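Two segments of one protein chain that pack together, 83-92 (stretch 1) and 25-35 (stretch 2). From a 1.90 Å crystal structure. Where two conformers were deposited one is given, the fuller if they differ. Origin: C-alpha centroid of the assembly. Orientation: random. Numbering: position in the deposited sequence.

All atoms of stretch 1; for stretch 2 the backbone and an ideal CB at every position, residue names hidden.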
# COMPACT_ATOMS: atom_id res chain seq x y z
N SER A 83 2.62 -4.78 -15.93
CA SER A 83 3.82 -4.31 -16.63
C SER A 83 4.76 -3.51 -15.74
O SER A 83 5.95 -3.76 -15.75
CB SER A 83 3.49 -3.54 -17.93
OG SER A 83 2.35 -2.70 -17.83
N TYR A 84 4.20 -2.59 -14.94
CA TYR A 84 5.02 -1.76 -14.09
C TYR A 84 5.70 -2.57 -12.97
O TYR A 84 6.90 -2.44 -12.74
CB TYR A 84 4.20 -0.59 -13.50
CG TYR A 84 4.18 0.62 -14.39
CD1 TYR A 84 3.45 0.61 -15.56
CD2 TYR A 84 4.93 1.78 -14.07
CE1 TYR A 84 3.45 1.70 -16.41
CE2 TYR A 84 4.95 2.88 -14.94
CZ TYR A 84 4.18 2.84 -16.10
OH TYR A 84 4.15 3.90 -16.99
N LEU A 85 4.94 -3.45 -12.33
CA LEU A 85 5.52 -4.27 -11.26
C LEU A 85 6.59 -5.24 -11.79
O LEU A 85 7.64 -5.42 -11.16
CB LEU A 85 4.42 -4.96 -10.44
CG LEU A 85 3.64 -3.92 -9.62
CD1 LEU A 85 2.35 -4.44 -9.09
CD2 LEU A 85 4.51 -3.28 -8.51
N TYR A 86 6.38 -5.85 -12.97
CA TYR A 86 7.36 -6.74 -13.53
C TYR A 86 8.58 -5.98 -14.04
O TYR A 86 9.72 -6.48 -13.96
CB TYR A 86 6.77 -7.67 -14.61
CG TYR A 86 6.20 -8.93 -13.96
CD1 TYR A 86 7.02 -9.83 -13.25
CD2 TYR A 86 4.82 -9.17 -13.99
CE1 TYR A 86 6.50 -10.93 -12.63
CE2 TYR A 86 4.28 -10.28 -13.37
CZ TYR A 86 5.11 -11.15 -12.69
OH TYR A 86 4.55 -12.25 -12.11
N SER A 87 8.37 -4.77 -14.54
CA SER A 87 9.49 -3.88 -14.87
C SER A 87 10.40 -3.60 -13.66
O SER A 87 11.62 -3.75 -13.73
CB SER A 87 8.96 -2.56 -15.40
OG SER A 87 10.02 -1.70 -15.72
N ILE A 88 9.78 -3.18 -12.56
CA ILE A 88 10.44 -2.98 -11.30
C ILE A 88 11.21 -4.24 -10.83
O ILE A 88 12.42 -4.20 -10.52
CB ILE A 88 9.41 -2.51 -10.22
CG1 ILE A 88 8.92 -1.10 -10.51
CG2 ILE A 88 10.00 -2.66 -8.81
CD1 ILE A 88 7.62 -0.76 -9.82
N ILE A 89 10.52 -5.37 -10.79
CA ILE A 89 11.18 -6.66 -10.44
C ILE A 89 12.38 -6.98 -11.36
O ILE A 89 13.44 -7.38 -10.88
CB ILE A 89 10.15 -7.87 -10.47
CG1 ILE A 89 9.10 -7.69 -9.36
CG2 ILE A 89 10.92 -9.20 -10.44
CD1 ILE A 89 7.84 -8.68 -9.41
N GLN A 90 12.24 -6.79 -12.66
CA GLN A 90 13.39 -7.05 -13.57
C GLN A 90 14.62 -6.22 -13.18
O GLN A 90 15.73 -6.73 -13.19
CB GLN A 90 13.06 -6.75 -15.04
CG GLN A 90 12.29 -7.80 -15.75
CD GLN A 90 13.08 -9.07 -15.97
OE1 GLN A 90 14.00 -9.12 -16.81
NE2 GLN A 90 12.73 -10.10 -15.24
N ASN A 91 14.44 -4.94 -12.85
CA ASN A 91 15.59 -4.10 -12.46
C ASN A 91 16.15 -4.41 -11.07
O ASN A 91 17.37 -4.25 -10.81
CB ASN A 91 15.22 -2.62 -12.63
CG ASN A 91 15.17 -2.22 -14.11
OD1 ASN A 91 16.21 -2.10 -14.74
ND2 ASN A 91 13.98 -2.09 -14.66
N CYS A 92 15.27 -4.87 -10.17
CA CYS A 92 15.73 -5.40 -8.90
C CYS A 92 16.61 -6.62 -9.12
O CYS A 92 17.65 -6.73 -8.53
CB CYS A 92 14.57 -5.79 -7.99
SG CYS A 92 13.58 -4.37 -7.36
N UNK A 25 22.29 4.02 -9.99
CA UNK A 25 21.58 4.43 -11.20
C UNK A 25 20.39 3.54 -11.48
O UNK A 25 19.30 4.02 -11.82
CB UNK A 25 22.53 4.42 -12.40
N UNK A 26 20.57 2.24 -11.31
CA UNK A 26 19.48 1.31 -11.52
C UNK A 26 18.38 1.57 -10.48
O UNK A 26 17.21 1.59 -10.85
CB UNK A 26 19.98 -0.13 -11.44
N UNK A 27 18.74 1.81 -9.21
CA UNK A 27 17.72 2.08 -8.18
C UNK A 27 16.95 3.36 -8.50
O UNK A 27 15.74 3.41 -8.36
CB UNK A 27 18.37 2.19 -6.80
N UNK A 28 17.66 4.38 -8.95
CA UNK A 28 17.01 5.63 -9.30
C UNK A 28 15.96 5.41 -10.37
O UNK A 28 14.86 5.96 -10.27
CB UNK A 28 18.04 6.66 -9.77
N UNK A 29 16.29 4.61 -11.39
CA UNK A 29 15.30 4.23 -12.40
C UNK A 29 14.10 3.53 -11.79
O UNK A 29 12.96 3.81 -12.18
CB UNK A 29 15.94 3.32 -13.45
N UNK A 30 14.35 2.63 -10.83
CA UNK A 30 13.26 1.88 -10.18
C UNK A 30 12.31 2.88 -9.46
O UNK A 30 11.13 2.87 -9.68
CB UNK A 30 13.82 0.86 -9.19
N UNK A 31 12.86 3.78 -8.66
CA UNK A 31 12.06 4.72 -7.90
C UNK A 31 11.32 5.62 -8.88
O UNK A 31 10.15 5.91 -8.67
CB UNK A 31 12.93 5.54 -6.94
N UNK A 32 11.94 6.00 -10.00
CA UNK A 32 11.27 6.85 -10.98
C UNK A 32 10.05 6.12 -11.57
O UNK A 32 8.96 6.71 -11.72
CB UNK A 32 12.24 7.25 -12.09
N UNK A 33 10.22 4.82 -11.86
CA UNK A 33 9.10 3.97 -12.30
C UNK A 33 7.97 3.88 -11.26
O UNK A 33 6.78 3.99 -11.61
CB UNK A 33 9.61 2.56 -12.61
N UNK A 34 8.34 3.70 -10.00
CA UNK A 34 7.36 3.63 -8.91
C UNK A 34 6.56 4.90 -8.75
O UNK A 34 5.44 4.84 -8.26
CB UNK A 34 8.07 3.31 -7.59
N UNK A 35 7.17 6.05 -9.09
CA UNK A 35 6.51 7.37 -9.06
C UNK A 35 5.37 7.57 -10.06
O UNK A 35 4.59 8.52 -9.91
CB UNK A 35 7.56 8.45 -9.31

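The two segments are helices running nearly antiparallel, at 168° between their N-to-C directions, with axes 9.7 Å apart at closest approach. Backbone torsions are helical throughout 25-34, so any residue tolerant of a helix is admissible there, and what can be judged here comes from what stretch 1 presents.

Position 25 has nothing of stretch 1 within 5.5 Å of its ideal CB, so stretch 1 sets no limit. It is Phe 25, chi1 t, whose ring stays out of reach.

At position 26 the CA-to-CB bond points toward stretch 1, and the ideal CB of 26 is 4.9 Å from Asn 91 O. A small or beta-branched residue would suit, and threonine or valine would reach across the gap; alanine or serine would be accommodated without filling it. The residue is Thr 26. Its CG2 lies 3.6 Å from Asn 91 O and 4.0 Å from Asn 91 CB, a van der Waals contact, while OG1 is hydrogen-bonded elsewhere in the structure.

Position 27 points away and position 28 is out of reach; stretch 1 sets no requirement at either. They are Leu 27, whose end swings somewhat nearer without making contact, and Asn 28.

Position 29 is directed toward stretch 1, yet its ideal CB has room, and its phi/psi of -58/-42 demands no glycine. Alanine or a larger residue could be expected as readily as what is found, Gly 29.

Position 30 lies at the closest register of the backbones, the CA of 30 being 5.7 Å from Ile 88 CA. The CA-to-CB bond points sideways, and the ideal CB of 30 is 5.1 Å from Asn 91 CB and 5.2 Å from Ile 88 CG2, beside a largely apolar surface that Cys 92 extends. Isoleucine, leucine, valine or methionine would suit. Ile 30, with chi1 m and chi2 t, brings its end closer: CG1 packs 3.5 Å from Asn 91 CB, CG2 meets Ile 88 CG2 at 4.1 Å, and CD1 reaches Cys 92 SG at 4.2 Å.

Position 31 points away and 32 is out of reach, so stretch 1 leaves both open; they are Tyr 31 and Ser 32.

Position 33 faces stretch 1 squarely. Its ideal CB is 4.3 Å from Ile 88 CG1, 5.0 Å from Tyr 84 CD2 and 5.3 Å from Ser 87 OG, a mixed setting that would accept valine or alanine, or a residue pairing a methyl with a polar group. Thr 33 does the last. Its CG2 sits 3.6 Å from Tyr 84 CD2, oblique to the ring, and 3.8 Å from Ile 88 CG1. Its OG1 hydrogen-bonds a water at 2.9 Å; the same water is 3.1 Å from Ser 87 OG and weakly accepts from Asn 91 ND2 at 3.3 Å. The water supplies a polar link where no direct hydrogen bond joins the stretches.

At position 34 the CA-to-CB bond points sideways, and the ideal CB is 4.7 Å from Ile 88 CD1, inviting an apolar chain such as leucine or methionine. It is Met 34, modelled as selenomethionine, with CG 3.7 Å from Ile 88 CD1.

Position 35 is beyond reach, so stretch 1 does not constrain it; Gln 35 occupies it.

Stretch 2, residues 25-35: FTLNGIYSTMQ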
# COMPACT_ATOMS: atom_id res chain seq x y z
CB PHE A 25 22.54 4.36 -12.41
CG PHE A 25 21.88 4.70 -13.71
CD1 PHE A 25 21.70 6.03 -14.08
CD2 PHE A 25 21.41 3.71 -14.55
CE1 PHE A 25 21.09 6.36 -15.27
CE2 PHE A 25 20.77 4.02 -15.73
CZ PHE A 25 20.62 5.36 -16.10
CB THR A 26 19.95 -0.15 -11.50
OG1 THR A 26 21.04 -0.31 -12.42
CG2 THR A 26 18.82 -1.12 -11.89
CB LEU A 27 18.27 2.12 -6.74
CG LEU A 27 18.37 0.75 -6.05
CD1 LEU A 27 19.31 0.79 -4.77
CD2 LEU A 27 16.93 0.17 -5.79
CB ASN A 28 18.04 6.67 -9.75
CG ASN A 28 18.99 7.09 -8.63
OD1 ASN A 28 18.65 7.03 -7.46
ND2 ASN A 28 20.19 7.53 -9.00
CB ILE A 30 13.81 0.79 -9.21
CG1 ILE A 30 14.41 -0.38 -10.00
CG2 ILE A 30 12.74 0.32 -8.27
CD1 ILE A 30 15.54 -1.16 -9.26
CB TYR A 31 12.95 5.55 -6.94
CG TYR A 31 13.35 4.76 -5.70
CD1 TYR A 31 12.40 4.35 -4.76
CD2 TYR A 31 14.68 4.45 -5.46
CE1 TYR A 31 12.76 3.64 -3.61
CE2 TYR A 31 15.07 3.73 -4.30
CZ TYR A 31 14.09 3.31 -3.39
OH TYR A 31 14.45 2.61 -2.27
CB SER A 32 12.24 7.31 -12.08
OG SER A 32 11.55 7.92 -13.15
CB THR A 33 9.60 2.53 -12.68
OG1 THR A 33 10.62 2.65 -13.70
CG2 THR A 33 8.46 1.62 -13.17
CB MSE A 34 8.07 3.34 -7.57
CG MSE A 34 8.74 1.99 -7.55
SE MSE A 34 9.80 1.65 -6.00
CE MSE A 34 8.36 1.34 -4.84
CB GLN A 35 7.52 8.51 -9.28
CG GLN A 35 8.28 8.83 -8.03
CD GLN A 35 9.60 9.46 -8.29
OE1 GLN A 35 9.77 10.23 -9.27
NE2 GLN A 35 10.57 9.18 -7.40
O HOH W 1 11.52 -0.12 -13.57
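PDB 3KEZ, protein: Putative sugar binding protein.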